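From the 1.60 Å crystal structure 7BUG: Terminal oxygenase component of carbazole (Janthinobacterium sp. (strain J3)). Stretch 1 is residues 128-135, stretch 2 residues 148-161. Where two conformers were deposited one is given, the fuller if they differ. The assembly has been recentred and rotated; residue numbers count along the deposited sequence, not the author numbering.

Stretch 1 128-135: EAKGCVFI
Stretch 2 (148-161) DTPPNFLDDDMEIL

A hairpin turn plants one lysine in the carbonyl-lined bend of a neighbouring loop, and a small apolar cluster beside it completes a contact that buries 400 Å² summed over both sides.

Stretch 1 is extended at 128-129 and 132-135, with a type I' turn from Ala129 to Cys132 between. The turn is closed in both directions, Ala129 N to Cys132 O at 3.0 Å and Cys132 N to Ala129 O at 2.9 Å. Lys130 (phi/psi 59/35) and Gly131 (68/19) occupy its left-handed corners; positive phi favours glycine at the latter.

Stretch 2 runs through three turns before becoming a strand at Met158: type II from Pro150 to Phe153, with Asn152 at 82/-16, then type I from Asn152 to Asp155 and from Asp155 to Met158. Their closing bonds are Phe153 N to Pro150 O (3.3 Å), Asp155 N to Asn152 O (3.1 Å) and Met158 N to Asp155 O (3.1 Å). Asn152 ND2 also donates to Asp155 OD2 at 2.7 Å.

Lys130 and Ile160 have their CA atoms 5.8 Å apart, and Phe134 CA and Asp148 CA lie 10.1 Å apart, so the stretches run in broadly opposite directions and diverge toward Asp148. Lys130 points toward stretch 2 with chi1 to chi4 of m, m, t, t, and 145 Å² of it is covered. Its NZ donates to Met158 O at 2.7 Å and Asp155 O at 2.8 Å, and lies 3.3 Å from Asp156 O. The ammonium thus engages main-chain carbonyls, while CA-to-CB of Asp155, Asp156 and Asp157 points away. Asp155 O accepts from both Met158 N and the lysine, tying the last turn to the contact. Phe153 O, 3.5 Å from Lys130 CE, is buried without a polar partner.

The lysine's aliphatic part packs as well: its CB is 3.7 Å from Ile160 CG1 (chi1 m, chi2 m). Ala129 CB lies 3.8 Å from Leu154 CD2 (Leu154 chi1 m, chi2 t), a short apolar side chain meeting a branched one.

Deeper in, Cys132, Phe134 and Phe153 are all buried. Phe153 leaves its backbone sideways, but with chi1 t the ring's end comes nearer stretch 1, and chi2 of 78° sets the tilt of its plane. Cys132 SG (chi1 m) sits at that ring's edge, 4.2 Å from Phe153 CZ, and 4.1 Å from Ile160 CG2. Phe153 CE2 meets the edge of the Phe134 ring (chi1 m, chi2 87°), 3.9 Å from Phe134 CZ. Thr149 (chi1 p) adds its methyl, CG2 standing 4.2 Å from Phe134 CE2.

One water bridges the backbones, donating to Lys130 O at 2.9 Å and to Ile160 O at 2.7 Å.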

# COMPACT_ATOMS: atom_id res chain seq x y z
N GLU A 128 13.20 -17.44 30.58
CA GLU A 128 14.54 -17.28 29.98
C GLU A 128 15.27 -18.60 30.11
O GLU A 128 15.19 -19.21 31.18
CB GLU A 128 15.34 -16.24 30.76
CG GLU A 128 14.63 -14.96 30.88
CD GLU A 128 15.57 -13.95 31.45
OE1 GLU A 128 15.51 -13.71 32.67
OE2 GLU A 128 16.36 -13.45 30.67
N ALA A 129 15.90 -19.07 29.05
CA ALA A 129 16.73 -20.27 29.07
C ALA A 129 17.88 -20.06 28.10
O ALA A 129 17.63 -19.57 26.99
CB ALA A 129 15.93 -21.46 28.68
N LYS A 130 19.09 -20.33 28.52
CA LYS A 130 20.30 -20.22 27.66
C LYS A 130 20.47 -18.79 27.12
O LYS A 130 20.91 -18.65 25.98
CB LYS A 130 20.22 -21.26 26.54
CG LYS A 130 20.12 -22.70 27.02
CD LYS A 130 21.24 -23.02 28.00
CE LYS A 130 21.65 -24.47 28.03
NZ LYS A 130 22.71 -24.70 29.03
N GLY A 131 20.12 -17.78 27.91
CA GLY A 131 20.22 -16.37 27.52
C GLY A 131 19.25 -16.00 26.42
O GLY A 131 19.42 -14.93 25.87
N CYS A 132 18.19 -16.81 26.21
CA CYS A 132 17.13 -16.51 25.21
C CYS A 132 15.80 -16.30 25.92
O CYS A 132 15.47 -17.06 26.88
CB CYS A 132 16.99 -17.63 24.19
SG CYS A 132 18.55 -18.02 23.35
N VAL A 133 15.01 -15.35 25.43
CA VAL A 133 13.70 -15.04 26.03
C VAL A 133 12.63 -15.74 25.20
O VAL A 133 12.48 -15.37 24.02
CB VAL A 133 13.45 -13.53 26.07
CG1 VAL A 133 12.05 -13.17 26.56
CG2 VAL A 133 14.52 -12.82 26.89
N PHE A 134 11.87 -16.63 25.85
CA PHE A 134 10.78 -17.38 25.18
C PHE A 134 9.44 -16.91 25.72
O PHE A 134 9.27 -16.80 26.97
CB PHE A 134 10.94 -18.87 25.46
CG PHE A 134 12.09 -19.54 24.78
CD1 PHE A 134 13.37 -19.57 25.32
CD2 PHE A 134 11.89 -20.13 23.55
CE1 PHE A 134 14.41 -20.18 24.62
CE2 PHE A 134 12.92 -20.80 22.92
CZ PHE A 134 14.17 -20.84 23.47
N ILE A 135 8.48 -16.66 24.84
CA ILE A 135 7.09 -16.34 25.22
C ILE A 135 6.21 -17.50 24.79
O ILE A 135 6.38 -17.97 23.67
CB ILE A 135 6.65 -15.02 24.56
CG1 ILE A 135 7.53 -13.88 25.06
CG2 ILE A 135 5.17 -14.74 24.76
CD1 ILE A 135 7.28 -12.57 24.39
N ASP A 148 9.17 -27.61 22.97
CA ASP A 148 9.21 -26.71 21.79
C ASP A 148 10.64 -26.30 21.53
O ASP A 148 10.84 -25.28 20.85
CB ASP A 148 8.32 -25.49 22.01
CG ASP A 148 6.83 -25.80 21.95
OD1 ASP A 148 6.46 -26.83 21.38
OD2 ASP A 148 6.04 -25.01 22.55
N THR A 149 11.62 -27.11 21.92
CA THR A 149 13.05 -26.82 21.68
C THR A 149 13.66 -28.09 21.16
O THR A 149 13.19 -29.19 21.47
CB THR A 149 13.79 -26.31 22.92
OG1 THR A 149 13.65 -27.25 23.98
CG2 THR A 149 13.28 -24.99 23.43
N PRO A 150 14.66 -28.00 20.29
CA PRO A 150 15.24 -29.21 19.73
C PRO A 150 15.99 -29.95 20.83
O PRO A 150 16.45 -29.34 21.80
CB PRO A 150 16.25 -28.69 18.69
CG PRO A 150 15.73 -27.32 18.39
CD PRO A 150 15.21 -26.76 19.70
N PRO A 151 16.24 -31.25 20.63
CA PRO A 151 17.08 -31.98 21.58
C PRO A 151 18.46 -31.31 21.74
O PRO A 151 19.01 -30.79 20.76
CB PRO A 151 17.22 -33.37 20.96
CG PRO A 151 16.13 -33.49 19.94
CD PRO A 151 15.82 -32.07 19.49
N ASN A 152 18.97 -31.32 22.98
CA ASN A 152 20.32 -30.84 23.43
C ASN A 152 20.33 -29.33 23.64
O ASN A 152 21.27 -28.84 24.23
CB ASN A 152 21.46 -31.36 22.53
CG ASN A 152 21.46 -32.88 22.46
OD1 ASN A 152 20.94 -33.47 21.52
ND2 ASN A 152 21.93 -33.54 23.52
N PHE A 153 19.36 -28.56 23.14
CA PHE A 153 19.38 -27.10 23.30
C PHE A 153 19.45 -26.73 24.78
O PHE A 153 20.20 -25.80 25.13
CB PHE A 153 18.18 -26.45 22.65
CG PHE A 153 18.16 -24.95 22.77
CD1 PHE A 153 18.97 -24.19 21.95
CD2 PHE A 153 17.39 -24.30 23.73
CE1 PHE A 153 18.99 -22.80 22.06
CE2 PHE A 153 17.43 -22.93 23.85
CZ PHE A 153 18.19 -22.18 22.98
N LEU A 154 18.72 -27.46 25.63
CA LEU A 154 18.66 -27.16 27.09
C LEU A 154 19.67 -28.00 27.90
O LEU A 154 19.60 -27.96 29.14
CB LEU A 154 17.23 -27.38 27.57
CG LEU A 154 16.18 -26.46 26.96
CD1 LEU A 154 14.78 -26.87 27.41
CD2 LEU A 154 16.44 -25.00 27.29
N ASP A 155 20.58 -28.74 27.28
CA ASP A 155 21.62 -29.49 28.06
C ASP A 155 22.29 -28.53 29.04
O ASP A 155 22.66 -27.44 28.62
CB ASP A 155 22.63 -30.18 27.14
CG ASP A 155 22.05 -31.41 26.47
OD1 ASP A 155 20.88 -31.73 26.78
OD2 ASP A 155 22.75 -32.01 25.62
N ASP A 156 22.57 -28.98 30.28
CA ASP A 156 23.23 -28.15 31.31
C ASP A 156 24.48 -27.48 30.72
O ASP A 156 24.73 -26.30 31.05
CB ASP A 156 23.60 -28.99 32.54
CG ASP A 156 24.26 -28.19 33.66
OD1 ASP A 156 23.69 -27.14 34.03
OD2 ASP A 156 25.37 -28.60 34.12
N ASP A 157 25.31 -28.21 29.97
CA ASP A 157 26.66 -27.72 29.58
C ASP A 157 26.64 -27.02 28.22
O ASP A 157 27.65 -26.44 27.83
CB ASP A 157 27.70 -28.85 29.62
CG ASP A 157 27.55 -29.93 28.56
OD1 ASP A 157 26.40 -30.09 28.02
OD2 ASP A 157 28.58 -30.60 28.25
N MET A 158 25.49 -26.97 27.55
CA MET A 158 25.39 -26.34 26.21
C MET A 158 25.38 -24.81 26.36
O MET A 158 24.52 -24.25 27.06
CB MET A 158 24.13 -26.82 25.50
CG MET A 158 24.04 -26.31 24.07
SD MET A 158 25.21 -27.12 22.97
CE MET A 158 24.65 -28.82 22.96
N GLU A 159 26.42 -24.15 25.83
CA GLU A 159 26.51 -22.67 25.81
C GLU A 159 25.92 -22.20 24.48
O GLU A 159 26.31 -22.74 23.40
CB GLU A 159 27.94 -22.18 26.03
CG GLU A 159 28.40 -22.42 27.46
CD GLU A 159 27.51 -21.81 28.54
OE1 GLU A 159 27.11 -20.63 28.40
OE2 GLU A 159 27.26 -22.52 29.55
N ILE A 160 24.98 -21.29 24.60
CA ILE A 160 24.24 -20.75 23.44
C ILE A 160 24.65 -19.30 23.23
O ILE A 160 24.62 -18.50 24.16
CB ILE A 160 22.74 -20.90 23.68
CG1 ILE A 160 22.29 -22.37 23.70
CG2 ILE A 160 21.98 -20.07 22.67
CD1 ILE A 160 22.56 -23.18 22.46
N LEU A 161 24.95 -18.98 21.98
CA LEU A 161 25.25 -17.60 21.58
C LEU A 161 24.49 -17.37 20.27
O LEU A 161 24.36 -18.31 19.50
CB LEU A 161 26.76 -17.45 21.41
CG LEU A 161 27.57 -17.52 22.71
CD1 LEU A 161 29.06 -17.67 22.39
CD2 LEU A 161 27.30 -16.29 23.52
O HOH W 1 22.56 -16.75 24.64